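Local coordinates for hypothetical protein (PDB 1VKB), which probably acts as a gamma-glutamylamine cyclotransferase, converting gamma-glutamylamines to free amines and 5-oxoproline, at residues Q26-V31 and D91-C96. Sequence-based numbering, arbitrary orientation.
With FMT (formic acid), chain D.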
ATOM      1  N   GLN A  26      -5.575  10.012  -1.428  1.00 17.92           N
ATOM      2  CA  GLN A  26      -4.167  10.144  -1.090  1.00 13.89           C
ATOM      3  C   GLN A  26      -3.338  10.589  -2.320  1.00 17.64           C
ATOM      4  O   GLN A  26      -3.828  10.540  -3.479  1.00 14.68           O
ATOM      5  CB  GLN A  26      -3.663   8.855  -0.437  1.00 11.72           C
ATOM      6  CG  GLN A  26      -4.359   8.580   0.921  1.00 15.89           C
ATOM      7  CD  GLN A  26      -4.120   9.667   1.919  1.00 20.38           C
ATOM      8  OE1 GLN A  26      -3.015  10.142   2.010  1.00 16.21           O
ATOM      9  NE2 GLN A  26      -5.134  10.022   2.714  1.00 14.52           N
ATOM     10  N   PRO A  27      -2.133  11.103  -2.092  1.00 16.14           N
ATOM     11  CA  PRO A  27      -1.481  11.913  -3.148  1.00 16.40           C
ATOM     12  C   PRO A  27      -1.189  11.251  -4.501  1.00 18.07           C
ATOM     13  O   PRO A  27      -1.097  11.984  -5.504  1.00 18.47           O
ATOM     14  CB  PRO A  27      -0.199  12.425  -2.461  1.00 16.07           C
ATOM     15  CG  PRO A  27      -0.513  12.353  -0.989  1.00 17.13           C
ATOM     16  CD  PRO A  27      -1.378  11.154  -0.828  1.00 17.19           C
ATOM     17  N   ASN A  28      -1.039   9.920  -4.546  1.00 16.47           N
ATOM     18  CA  ASN A  28      -0.715   9.222  -5.806  1.00 14.97           C
ATOM     19  C   ASN A  28      -1.870   8.429  -6.351  1.00 15.59           C
ATOM     20  O   ASN A  28      -1.707   7.635  -7.270  1.00 15.74           O
ATOM     21  CB  ASN A  28       0.527   8.324  -5.678  1.00 16.91           C
ATOM     22  CG  ASN A  28       1.822   9.112  -5.577  1.00 20.83           C
ATOM     23  OD1 ASN A  28       2.021  10.086  -6.329  1.00 17.48           O
ATOM     24  ND2 ASN A  28       2.672   8.762  -4.574  1.00 16.44           N
ATOM     25  N   HIS A  29      -3.055   8.642  -5.811  1.00 17.02           N
ATOM     26  CA  HIS A  29      -4.220   7.918  -6.310  1.00 16.93           C
ATOM     27  C   HIS A  29      -4.428   8.085  -7.827  1.00 18.02           C
ATOM     28  O   HIS A  29      -4.875   7.164  -8.469  1.00 16.43           O
ATOM     29  CB  HIS A  29      -5.515   8.302  -5.580  1.00 17.46           C
ATOM     30  CG  HIS A  29      -6.663   7.383  -5.888  1.00 16.25           C
ATOM     31  ND1 HIS A  29      -6.623   6.022  -5.619  1.00 19.11           N
ATOM     32  CD2 HIS A  29      -7.851   7.614  -6.493  1.00 21.57           C
ATOM     33  CE1 HIS A  29      -7.750   5.474  -6.026  1.00 25.04           C
ATOM     34  NE2 HIS A  29      -8.514   6.415  -6.553  1.00 20.66           N
ATOM     35  N   LYS A  30      -4.128   9.268  -8.378  1.00 17.51           N
ATOM     36  CA  LYS A  30      -4.329   9.489  -9.825  1.00 16.43           C
ATOM     37  C   LYS A  30      -3.759   8.400 -10.690  1.00 15.77           C
ATOM     38  O   LYS A  30      -4.275   8.146 -11.769  1.00 17.34           O
ATOM     39  CB  LYS A  30      -3.730  10.856 -10.298  1.00 18.13           C
ATOM     40  CG  LYS A  30      -4.519  12.119  -9.922  1.00 24.94           C
ATOM     41  CD  LYS A  30      -3.776  13.476 -10.352  1.00 18.72           C
ATOM     42  CE  LYS A  30      -3.602  13.558 -11.875  1.00 21.28           C
ATOM     43  NZ  LYS A  30      -4.897  13.358 -12.558  1.00 20.83           N
ATOM     44  N   VAL A  31      -2.644   7.796 -10.279  1.00 15.24           N
ATOM     45  CA  VAL A  31      -2.017   6.820 -11.184  1.00 18.17           C
ATOM     46  C   VAL A  31      -2.896   5.594 -11.384  1.00 16.98           C
ATOM     47  O   VAL A  31      -2.804   4.945 -12.418  1.00 22.23           O
ATOM     48  CB  VAL A  31      -0.590   6.372 -10.744  1.00 20.13           C
ATOM     49  CG1 VAL A  31       0.343   7.561 -10.627  1.00 23.68           C
ATOM     50  CG2 VAL A  31      -0.642   5.581  -9.476  1.00 20.47           C
ATOM     51  N   ASP A  91       4.121  -2.209 -10.147  1.00 16.08           N
ATOM     52  CA  ASP A  91       5.483  -2.756  -9.844  1.00 16.15           C
ATOM     53  C   ASP A  91       6.602  -1.806 -10.209  1.00 15.87           C
ATOM     54  O   ASP A  91       7.574  -1.645  -9.455  1.00 19.74           O
ATOM     55  CB  ASP A  91       5.779  -4.092 -10.539  1.00 16.79           C
ATOM     56  CG  ASP A  91       4.986  -5.242 -10.001  1.00 19.18           C
ATOM     57  OD1 ASP A  91       4.268  -5.130  -8.969  1.00 18.45           O
ATOM     58  OD2 ASP A  91       5.038  -6.355 -10.594  1.00 20.48           O
ATOM     59  N   ASP A  92       6.455  -1.168 -11.367  1.00 16.50           N
ATOM     60  CA  ASP A  92       7.411  -0.204 -11.838  1.00 17.34           C
ATOM     61  C   ASP A  92       7.312   1.059 -11.015  1.00 16.17           C
ATOM     62  O   ASP A  92       8.344   1.624 -10.646  1.00 14.34           O
ATOM     63  CB  ASP A  92       7.110   0.088 -13.295  1.00 15.25           C
ATOM     64  CG  ASP A  92       8.043   1.082 -13.921  1.00 32.05           C
ATOM     65  OD1 ASP A  92       9.258   0.927 -13.763  1.00 33.64           O
ATOM     66  OD2 ASP A  92       7.623   2.013 -14.647  1.00 32.75           O
ATOM     67  N   PHE A  93       6.081   1.505 -10.765  1.00 15.05           N
ATOM     68  CA  PHE A  93       5.838   2.731  -9.941  1.00 16.48           C
ATOM     69  C   PHE A  93       6.506   2.626  -8.547  1.00 17.15           C
ATOM     70  O   PHE A  93       7.130   3.570  -8.044  1.00 17.56           O
ATOM     71  CB  PHE A  93       4.344   2.952  -9.786  1.00 15.93           C
ATOM     72  CG  PHE A  93       4.019   4.230  -9.046  1.00 15.64           C
ATOM     73  CD1 PHE A  93       4.116   5.470  -9.710  1.00 18.60           C
ATOM     74  CD2 PHE A  93       3.729   4.210  -7.700  1.00 18.70           C
ATOM     75  CE1 PHE A  93       3.885   6.634  -9.034  1.00 21.16           C
ATOM     76  CE2 PHE A  93       3.485   5.394  -7.003  1.00 22.59           C
ATOM     77  CZ  PHE A  93       3.579   6.607  -7.684  1.00 18.51           C
ATOM     78  N   GLU A  94       6.348   1.463  -7.919  1.00 16.03           N
ATOM     79  CA  GLU A  94       6.928   1.168  -6.632  1.00 19.43           C
ATOM     80  C   GLU A  94       8.382   0.705  -6.661  1.00 21.15           C
ATOM     81  O   GLU A  94       8.945   0.377  -5.614  1.00 23.78           O
ATOM     82  CB  GLU A  94       6.072   0.121  -5.913  1.00 16.21           C
ATOM     83  CG  GLU A  94       4.657   0.591  -5.596  1.00 17.55           C
ATOM     84  CD  GLU A  94       4.622   1.700  -4.508  1.00 24.75           C
ATOM     85  OE1 GLU A  94       5.118   2.819  -4.728  1.00 32.44           O
ATOM     86  OE2 GLU A  94       4.178   1.394  -3.427  1.00 32.31           O
ATOM     87  N   ASP A  95       8.990   0.752  -7.830  1.00 20.51           N
ATOM     88  CA  ASP A  95      10.398   0.361  -8.042  1.00 21.34           C
ATOM     89  C   ASP A  95      10.730  -1.010  -7.418  1.00 22.24           C
ATOM     90  O   ASP A  95      11.745  -1.163  -6.688  1.00 22.83           O
ATOM     91  CB  ASP A  95      11.336   1.436  -7.560  0.65 22.25           C
ATOM     92  CG  ASP A  95      12.716   1.266  -8.109  0.65 23.77           C
ATOM     93  OD1 ASP A  95      12.908   0.464  -9.073  0.65 28.84           O
ATOM     94  OD2 ASP A  95      13.676   1.870  -7.613  0.65 32.37           O
ATOM     95  N   CYS A  96       9.887  -1.999  -7.730  1.00 18.52           N
ATOM     96  CA  CYS A  96      10.093  -3.390  -7.290  1.00 16.44           C
ATOM     97  C   CYS A  96      11.226  -3.989  -8.105  1.00 19.41           C
ATOM     98  O   CYS A  96      11.355  -3.688  -9.300  1.00 16.38           O
ATOM     99  CB  CYS A  96       8.846  -4.220  -7.509  1.00 17.05           C
ATOM    100  SG  CYS A  96       7.501  -3.692  -6.503  1.00 20.60           S
TER
HETATM  101  C   FMT D 152     -10.961   4.606  -7.755  1.00 34.75           C
HETATM  102  O1  FMT D 152     -11.985   4.025  -8.102  1.00 38.60           O
HETATM  103  O2  FMT D 152     -10.987   5.513  -6.948  1.00 31.09           O
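Phe93 reaches from the end of its helix to the side chains of Asn28 and Val31, an example of one aromatic ring linking a helix end to a nearby turn by its outer atoms. With CG anti to the backbone N (chi1 -176°), the ring is directed toward the 26-31 segment, and its far end does the touching. Phe93 CZ lies 3.7 Å from Asn28 CG, the amide meeting the ring at its edge, near the ring plane, with the two planes 75° apart, so the groups do not stack. Beside it, Val31 CG1 comes within 4.0 Å of Phe93 CE1, the two side chains crossing at about a right angle. The Asn28 amide is fixed from elsewhere: ND2 donates to Thr21 OG1. On the 26-31 side, a type I turn from Gln26 to His29, closed by His29 N to Gln26 O (3.1 Å), leads into the helix. His29 takes no part in the packing; its NE2 donates to O2 of a formic acid molecule, probably from the crystallisation liquor, at 2.7 Å, near the ring plane, while ND1 hydrogen-bonds to Leu22 O. With an alanine here, the formic acid would probably keep Arg24 but lose its imidazole donor, and Leu22 O would lose this partner. Phe93 also makes a cation-pi contact with Arg158 and closes helix 84-93, which ends in a Schellman motif with Asp95 as C-prime; this surface contact thus sets that helix end against the turn preceding helix 30-33.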